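Side-chain contact in YceI-like domain protein (Burkholderia cenocepacia BC7, PDB 5IXH), which binds a long polyprenyl diphosphate inside a lipocalin-like beta barrel and probably captures antibiotics outside the bacterial cell: residues 70-73 / 74-78. Numbering follows the deposited sequence.
With OTP ((2E,6E,10E,14E,18E,22E,26E)-3,7,11,15,19,23,27,31-octamethyldotriaconta-2,6,10,14,18,22,26,30-octaenyl trihydrogen diphosphate), chain C.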
ATOM      1  N   TRP A  70     -12.529  10.826  -4.317  1.00 15.08           N
ATOM      2  CA  TRP A  70     -11.582   9.707  -4.319  1.00 14.19           C
ATOM      3  C   TRP A  70     -10.507   9.961  -3.278  1.00 14.04           C
ATOM      4  O   TRP A  70     -10.824   9.941  -2.093  1.00 14.90           O
ATOM      5  CB  TRP A  70     -11.054   9.441  -5.735  1.00 15.23           C
ATOM      6  CG  TRP A  70     -12.062   8.677  -6.540  1.00 17.17           C
ATOM      7  CD1 TRP A  70     -12.963   9.182  -7.447  1.00 19.72           C
ATOM      8  CD2 TRP A  70     -12.298   7.265  -6.494  1.00 18.83           C
ATOM      9  NE1 TRP A  70     -13.730   8.165  -7.958  1.00 21.67           N
ATOM     10  CE2 TRP A  70     -13.342   6.981  -7.395  1.00 20.77           C
ATOM     11  CE3 TRP A  70     -11.722   6.210  -5.782  1.00 19.29           C
ATOM     12  CZ2 TRP A  70     -13.817   5.689  -7.598  1.00 23.24           C
ATOM     13  CZ3 TRP A  70     -12.195   4.942  -5.987  1.00 21.83           C
ATOM     14  CH2 TRP A  70     -13.228   4.686  -6.888  1.00 23.83           C
ATOM     15  N   PHE A  71      -9.257  10.224  -3.647  1.00 12.30           N
ATOM     16  CA  PHE A  71      -8.246  10.407  -2.605  1.00 12.75           C
ATOM     17  C   PHE A  71      -8.330  11.745  -1.882  1.00 12.79           C
ATOM     18  O   PHE A  71      -7.826  11.882  -0.777  1.00 13.88           O
ATOM     19  CB  PHE A  71      -6.828  10.302  -3.172  1.00 12.27           C
ATOM     20  CG  PHE A  71      -6.442   8.930  -3.672  1.00 15.36           C
ATOM     21  CD1 PHE A  71      -7.098   7.788  -3.276  1.00 22.42           C
ATOM     22  CD2 PHE A  71      -5.442   8.814  -4.615  1.00 21.88           C
ATOM     23  CE1 PHE A  71      -6.715   6.554  -3.774  1.00 36.62           C
ATOM     24  CE2 PHE A  71      -5.053   7.589  -5.103  1.00 26.13           C
ATOM     25  CZ  PHE A  71      -5.696   6.472  -4.694  1.00 24.63           C
ATOM     26  N   ASP A  72      -8.896  12.756  -2.525  1.00 13.45           N
ATOM     27  CA  ASP A  72      -8.832  14.131  -2.005  1.00 13.03           C
ATOM     28  C   ASP A  72      -7.374  14.493  -1.680  1.00 13.19           C
ATOM     29  O   ASP A  72      -7.034  14.890  -0.550  1.00 13.60           O
ATOM     30  CB  ASP A  72      -9.737  14.294  -0.792  1.00 14.49           C
ATOM     31  CG  ASP A  72     -10.004  15.752  -0.429  1.00 17.23           C
ATOM     32  OD1 ASP A  72      -9.497  16.682  -1.089  1.00 18.87           O
ATOM     33  OD2 ASP A  72     -10.742  15.958   0.548  1.00 18.94           O
ATOM     34  N   ALA A  73      -6.532  14.359  -2.690  1.00 12.88           N
ATOM     35  CA  ALA A  73      -5.097  14.495  -2.516  1.00 12.29           C
ATOM     36  C   ALA A  73      -4.659  15.886  -2.038  1.00 12.28           C
ATOM     37  O   ALA A  73      -3.648  16.004  -1.364  1.00 13.08           O
ATOM     38  CB  ALA A  73      -4.389  14.162  -3.820  1.00 16.10           C
ATOM     39  N   LYS A  74      -5.384  16.941  -2.374  1.00 13.15           N
ATOM     40  CA  LYS A  74      -5.005  18.265  -1.887  1.00 14.79           C
ATOM     41  C   LYS A  74      -5.196  18.377  -0.368  1.00 13.61           C
ATOM     42  O   LYS A  74      -4.458  19.093   0.292  1.00 16.29           O
ATOM     43  CB  LYS A  74      -5.780  19.366  -2.612  1.00 20.82           C
ATOM     44  CG  LYS A  74      -5.419  19.487  -4.088  1.00 35.61           C
ATOM     45  CD  LYS A  74      -6.236  20.576  -4.775  1.00 57.04           C
ATOM     46  CE  LYS A  74      -5.838  20.741  -6.238  1.00 54.74           C
ATOM     47  NZ  LYS A  74      -4.410  21.133  -6.389  1.00 64.95           N
ATOM     48  N   THR A  75      -6.217  17.725   0.162  1.00 12.30           N
ATOM     49  CA  THR A  75      -6.528  17.772   1.604  1.00 12.69           C
ATOM     50  C   THR A  75      -5.671  16.782   2.383  1.00 11.43           C
ATOM     51  O   THR A  75      -5.220  17.087   3.491  1.00 12.60           O
ATOM     52  CB  THR A  75      -7.999  17.463   1.818  1.00 13.52           C
ATOM     53  OG1 THR A  75      -8.779  18.397   1.062  1.00 16.57           O
ATOM     54  CG2 THR A  75      -8.374  17.568   3.267  1.00 14.78           C
ATOM     55  N   TYR A  76      -5.462  15.612   1.788  1.00 11.32           N
ATOM     56  CA  TYR A  76      -4.730  14.516   2.395  1.00 10.38           C
ATOM     57  C   TYR A  76      -3.627  14.072   1.437  1.00 10.37           C
ATOM     58  O   TYR A  76      -3.781  13.098   0.679  1.00 11.92           O
ATOM     59  CB  TYR A  76      -5.672  13.357   2.672  1.00 11.94           C
ATOM     60  CG  TYR A  76      -6.774  13.691   3.644  1.00 11.47           C
ATOM     61  CD1 TYR A  76      -6.508  13.818   5.007  1.00 12.48           C
ATOM     62  CD2 TYR A  76      -8.076  13.898   3.222  1.00 14.07           C
ATOM     63  CE1 TYR A  76      -7.471  14.102   5.909  1.00 15.01           C
ATOM     64  CE2 TYR A  76      -9.082  14.180   4.169  1.00 14.70           C
ATOM     65  CZ  TYR A  76      -8.749  14.293   5.502  1.00 13.19           C
ATOM     66  OH  TYR A  76      -9.728  14.590   6.441  1.00 19.61           O
ATOM     67  N   PRO A  77      -2.485  14.768   1.426  1.00 10.35           N
ATOM     68  CA  PRO A  77      -1.494  14.455   0.393  1.00 10.73           C
ATOM     69  C   PRO A  77      -0.760  13.131   0.581  1.00 10.79           C
ATOM     70  O   PRO A  77      -0.139  12.669  -0.379  1.00 12.90           O
ATOM     71  CB  PRO A  77      -0.512  15.624   0.453  1.00 13.82           C
ATOM     72  CG  PRO A  77      -0.743  16.249   1.796  1.00 16.33           C
ATOM     73  CD  PRO A  77      -2.165  15.998   2.164  1.00 12.15           C
ATOM     74  N   GLN A  78      -0.774  12.582   1.775  1.00 11.79           N
ATOM     75  CA  GLN A  78      -0.058  11.342   2.023  1.00 11.79           C
ATOM     76  C   GLN A  78      -0.962  10.271   2.567  1.00 11.66           C
ATOM     77  O   GLN A  78      -2.016  10.546   3.157  1.00 12.63           O
ATOM     78  CB  GLN A  78       1.128  11.577   2.983  1.00 13.64           C
ATOM     79  CG  GLN A  78       2.194  12.515   2.464  1.00 14.40           C
ATOM     80  CD  GLN A  78       3.312  12.742   3.451  1.00 17.18           C
ATOM     81  OE1 GLN A  78       3.132  12.613   4.647  1.00 22.67           O
ATOM     82  NE2 GLN A  78       4.502  12.983   2.940  1.00 18.96           N
TER
HETATM   83  O7  OTP C 201     -16.882   1.932 -17.895  1.00112.42           O
HETATM   84  P2  OTP C 201     -16.819   2.490 -16.488  1.00111.96           P
HETATM   85  O5  OTP C 201     -17.781   3.651 -16.357  1.00112.22           O
HETATM   86  O6  OTP C 201     -17.188   1.412 -15.492  1.00112.37           O
HETATM   87  O4  OTP C 201     -15.346   2.993 -16.179  1.00109.19           O
HETATM   88  P1  OTP C 201     -14.947   3.913 -14.946  1.00105.37           P
HETATM   89  O2  OTP C 201     -15.170   5.367 -15.297  1.00105.08           O
HETATM   90  O3  OTP C 201     -15.773   3.547 -13.732  1.00106.31           O
HETATM   91  O1  OTP C 201     -13.403   3.676 -14.657  1.00100.12           O
HETATM   92  C40 OTP C 201     -12.926   3.310 -13.373  1.00 94.82           C
HETATM   93  C39 OTP C 201     -11.421   3.539 -13.480  1.00 90.01           C
HETATM   94  C37 OTP C 201     -10.531   3.259 -12.483  1.00 85.28           C
HETATM   95  C38 OTP C 201      -9.069   3.569 -12.804  1.00 85.93           C
HETATM   96  C36 OTP C 201     -10.928   2.682 -11.105  1.00 80.01           C
HETATM   97  C35 OTP C 201     -10.237   3.520 -10.009  1.00 74.91           C
HETATM   98  C34 OTP C 201      -9.924   2.686  -8.753  1.00 70.80           C
HETATM   99  C32 OTP C 201      -8.995   3.158  -7.854  1.00 66.71           C
HETATM  100  C33 OTP C 201      -8.271   4.489  -8.086  1.00 67.80           C
HETATM  101  C31 OTP C 201      -8.672   2.343  -6.589  1.00 61.82           C
HETATM  102  C30 OTP C 201      -8.741   3.263  -5.352  1.00 57.51           C
HETATM  103  C29 OTP C 201      -7.418   3.042  -4.611  1.00 51.57           C
HETATM  104  C27 OTP C 201      -7.363   2.689  -3.286  1.00 50.35           C
HETATM  105  C28 OTP C 201      -8.584   2.492  -2.385  1.00 50.08           C
HETATM  106  C26 OTP C 201      -5.960   2.480  -2.714  1.00 49.48           C
HETATM  107  C25 OTP C 201      -5.814   3.136  -1.335  1.00 46.73           C
HETATM  108  C24 OTP C 201      -4.367   2.730  -1.030  1.00 45.68           C
HETATM  109  C22 OTP C 201      -3.379   3.653  -0.823  1.00 40.81           C
HETATM  110  C23 OTP C 201      -3.618   5.165  -0.837  1.00 42.07           C
HETATM  111  C21 OTP C 201      -1.983   3.098  -0.544  1.00 41.54           C
HETATM  112  C20 OTP C 201      -1.853   3.086   0.979  1.00 40.99           C
HETATM  113  C19 OTP C 201      -0.747   2.071   1.290  1.00 41.30           C
HETATM  114  C17 OTP C 201       0.286   2.372   2.153  1.00 40.85           C
HETATM  115  C18 OTP C 201       0.356   3.738   2.838  1.00 37.13           C
HETATM  116  C16 OTP C 201       1.391   1.350   2.473  1.00 41.02           C
HETATM  117  C15 OTP C 201       1.292   0.075   1.614  1.00 43.53           C
HETATM  118  C14 OTP C 201       2.180  -0.997   2.265  1.00 44.14           C
HETATM  119  C12 OTP C 201       1.699  -1.759   3.307  1.00 43.49           C
HETATM  120  C13 OTP C 201       0.277  -1.616   3.862  1.00 44.29           C
HETATM  121  C11 OTP C 201       2.585  -2.829   3.963  1.00 44.97           C
HETATM  122  C10 OTP C 201       4.079  -2.516   3.821  1.00 44.86           C
HETATM  123  C9  OTP C 201       4.764  -3.492   4.792  1.00 46.35           C
HETATM  124  C7  OTP C 201       6.080  -3.345   5.147  1.00 46.40           C
HETATM  125  C8  OTP C 201       6.922  -2.198   4.585  1.00 44.76           C
HETATM  126  C6  OTP C 201       6.667  -4.370   6.135  1.00 45.96           C
HETATM  127  C5  OTP C 201       8.043  -4.846   5.664  1.00 46.77           C
HETATM  128  C4  OTP C 201       8.245  -6.209   6.352  1.00 46.65           C
HETATM  129  C2  OTP C 201       9.097  -6.432   7.409  1.00 44.69           C
HETATM  130  C3  OTP C 201       9.164  -7.855   7.962  1.00 45.56           C
HETATM  131  C1  OTP C 201       9.965  -5.340   8.039  1.00 44.53           C
HETATM  132  O   HOH W   1      -5.435  10.957   0.106  1.00 12.85           O
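Asp72 and Thr75 close a short turn, a local contact within one continuous loop that leads from helix 59-66 to strand 78-90 of the YceI-like barrel. The backbone carries the turn: Asp72 O accepts a hydrogen bond from Tyr76 N at 2.9 Å, nearly straight at 159°, and a weak, more bent one from Thr75 N. The i to i+4 bond closes a single alpha-turn through the helical backbone of Ala73, Lys74 and Thr75, entered by Asp72 in the left-handed region, with both phi and psi positive.

A side-chain bond strengthens the same corner. Thr75 OG1 donates to Asp72 OD1 over 2.8 Å, reaching the oxygen from above the carboxylate plane, 41° out of it. With CG anti to its backbone N (chi1 -165°), Asp72 lays the carboxylate across the threonine, and Thr75 CB lies 3.4 Å from Asp72 OD2. The methyl CG2 of Thr75 lies over one face of the Tyr76 ring, offset toward the rim, while still beside the Asp72 carboxylate. One residue on, Ala73 O receives a CA-H...O contact from Pro77 CA at 3.2 Å, where proline has no N-H to offer. A water donates to both Phe71 O and Tyr76 O, tying the start of the turn to its end.

The chain before the turn faces the ligand. Phe71 brings its ring edge to the polyprenyl tail, CE1 lying 3.7 Å from OTP C29, and Trp70 CZ3 comes within 3.9 Å of OTP C30, so this loop joins a partly buried turn to the wall of the lipid pocket. Phe54 meets Phe71 edge-to-face, and Lys103 bonds to Trp70 O. Backbone bonds from Phe71 to Val65 and from Ala73 to Ala66 fasten the loop to the end of helix 59-66, while Pro77 pairs with Val51 just before strand 78-90 begins.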